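Probable TonB-dependent siderophore receptor PiuA (Acinetobacter baumannii, PDB 5FP1) probably takes part in the first step of iron uptake, binding iron-chelating siderophores at the outer membrane for import, and may bind ferric enterobactin with micromolar affinity. Local coordinates at residues A[175-180]-A[206-211]. Numbering follows the deposited sequence.
Sequences GIAARV and SITFGL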
loop_
_atom_site.group_PDB
_atom_site.type_symbol
_atom_site.label_atom_id
_atom_site.label_comp_id
_atom_site.label_asym_id
_atom_site.label_seq_id
_atom_site.Cartn_x
_atom_site.Cartn_y
_atom_site.Cartn_z
ATOM N N GLY A 175 31.925 16.845 -3.882
ATOM C CA GLY A 175 31.375 15.505 -3.750
ATOM C C GLY A 175 30.309 15.369 -2.663
ATOM O O GLY A 175 29.728 14.289 -2.498
ATOM N N ILE A 176 30.068 16.451 -1.916
ATOM C CA ILE A 176 29.093 16.459 -0.817
ATOM C C ILE A 176 27.889 17.258 -1.258
ATOM O O ILE A 176 28.011 18.342 -1.854
ATOM C CB ILE A 176 29.687 17.047 0.476
ATOM C CG1 ILE A 176 30.960 16.296 0.866
ATOM C CG2 ILE A 176 28.687 16.973 1.619
ATOM C CD1 ILE A 176 31.563 16.713 2.195
ATOM N N ALA A 177 26.704 16.700 -1.023
ATOM C CA ALA A 177 25.474 17.442 -1.221
ATOM C C ALA A 177 24.483 17.122 -0.093
ATOM O O ALA A 177 24.560 16.056 0.496
ATOM C CB ALA A 177 24.875 17.140 -2.556
ATOM N N ALA A 178 23.615 18.074 0.229
ATOM C CA ALA A 178 22.641 17.903 1.305
ATOM C C ALA A 178 21.302 18.363 0.804
ATOM O O ALA A 178 21.225 19.245 -0.044
ATOM C CB ALA A 178 23.049 18.689 2.547
ATOM N N ARG A 179 20.235 17.723 1.288
ATOM C CA ARG A 179 18.895 17.997 0.790
ATOM C C ARG A 179 17.933 17.957 1.974
ATOM O O ARG A 179 18.155 17.234 2.931
ATOM C CB ARG A 179 18.505 16.954 -0.240
ATOM C CG ARG A 179 17.177 17.211 -0.903
ATOM C CD ARG A 179 16.882 16.137 -1.925
ATOM N NE ARG A 179 15.687 16.441 -2.698
ATOM C CZ ARG A 179 15.368 15.837 -3.835
ATOM N NH1 ARG A 179 16.137 14.872 -4.321
ATOM N NH2 ARG A 179 14.274 16.193 -4.483
ATOM N N VAL A 180 16.895 18.775 1.933
ATOM C CA VAL A 180 15.834 18.669 2.927
ATOM C C VAL A 180 14.499 18.970 2.274
ATOM O O VAL A 180 14.378 19.920 1.503
ATOM C CB VAL A 180 16.067 19.587 4.129
ATOM C CG1 VAL A 180 16.043 21.041 3.718
ATOM C CG2 VAL A 180 15.008 19.330 5.198
ATOM N N SER A 206 18.670 14.797 4.194
ATOM C CA SER A 206 19.730 13.842 3.962
ATOM C C SER A 206 21.041 14.515 3.513
ATOM O O SER A 206 21.039 15.644 3.038
ATOM C CB SER A 206 19.287 12.837 2.906
ATOM O OG SER A 206 18.920 13.494 1.741
ATOM N N ILE A 207 22.125 13.768 3.616
ATOM C CA ILE A 207 23.398 14.244 3.096
ATOM C C ILE A 207 24.171 13.102 2.501
ATOM O O ILE A 207 24.128 11.987 3.008
ATOM C CB ILE A 207 24.196 14.978 4.209
ATOM C CG1 ILE A 207 25.521 15.540 3.656
ATOM C CG2 ILE A 207 24.453 14.088 5.400
ATOM C CD1 ILE A 207 26.202 16.449 4.664
ATOM N N THR A 208 24.812 13.371 1.372
ATOM C CA THR A 208 25.575 12.351 0.658
ATOM C C THR A 208 27.022 12.840 0.418
ATOM O O THR A 208 27.261 14.044 0.280
ATOM C CB THR A 208 24.863 11.934 -0.648
ATOM O OG1 THR A 208 25.406 10.703 -1.141
ATOM C CG2 THR A 208 24.956 12.974 -1.718
ATOM N N PHE A 209 27.953 11.888 0.440
ATOM C CA PHE A 209 29.390 12.134 0.361
ATOM C C PHE A 209 29.980 11.257 -0.748
ATOM O O PHE A 209 29.525 10.121 -0.948
ATOM C CB PHE A 209 30.060 11.753 1.664
ATOM C CG PHE A 209 29.481 12.418 2.887
ATOM C CD1 PHE A 209 28.413 11.852 3.567
ATOM C CD2 PHE A 209 30.043 13.588 3.389
ATOM C CE1 PHE A 209 27.896 12.446 4.699
ATOM C CE2 PHE A 209 29.534 14.190 4.526
ATOM C CZ PHE A 209 28.463 13.616 5.187
ATOM N N GLY A 210 30.992 11.763 -1.458
ATOM C CA GLY A 210 31.700 10.936 -2.457
ATOM C C GLY A 210 31.013 10.880 -3.805
ATOM O O GLY A 210 31.266 9.977 -4.619
ATOM N N LEU A 211 30.160 11.858 -4.069
ATOM C CA LEU A 211 29.519 11.940 -5.355
ATOM C C LEU A 211 30.561 11.805 -6.452
ATOM O O LEU A 211 31.637 12.396 -6.363
ATOM C CB LEU A 211 28.784 13.260 -5.515
ATOM C CG LEU A 211 27.453 13.392 -4.790
ATOM C CD1 LEU A 211 27.027 14.859 -4.779
ATOM C CD2 LEU A 211 26.397 12.507 -5.446
#
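I176, just before barrel strand 177-188, meets F209 and I207 of the antiparallel neighbour 197-209 on the outward face. A chi1 of -55° puts I176 CG1 beside the backbone N and 3.8 Å from F209 CD2. CD1 follows with chi2 anti (-175°) and touches the F209 ring at the edge, near the ring plane, 3.7 Å from F209 CD2, while I176 CG2 lies 4.0 Å from I207 CD1. I207 CG1, anti to its own N, rests 3.3 Å from A177 O, and A178 CB lies beside that CG1 on the same face. A177 and T208 form a hydrogen-bonded pair, T208 N reaching A177 O at 2.8 Å. R179 and S206 form the next such pair; the A178-I207 pair between them is non-hydrogen-bonded, with CA-H...O contacts from A178 CA to S206 O and from I207 CA to A177 O. Just beyond the paired residues, where 177-188 starts and 197-209 stops, L211 N binds a lone pair of G175 O in the carbonyl plane (2.9 Å), and the L211 side chain folds over this oxygen to set CD1 3.8 Å from A177 CB. G175 has positive phi (89°), and its lack of a side chain lets L211 N and G210 N close in.

The other face carries A177, R179, S206 and T208. The extended R179 chain runs from its CB, 4.0 Å from S206 OG, to a salt bridge with D167 on strand 161-171 and a hydrogen bond from NH1 to V143 O; S206 OG hydrogen-bonds A144 N, and T208 OG1 hydrogen-bonds with T218 OG1. This end of hairpin 177-188/197-209 thus lies between strands 161-171 and 215-226 in the TonB-dependent receptor barrel, with loop residues 142-144 against its buried face.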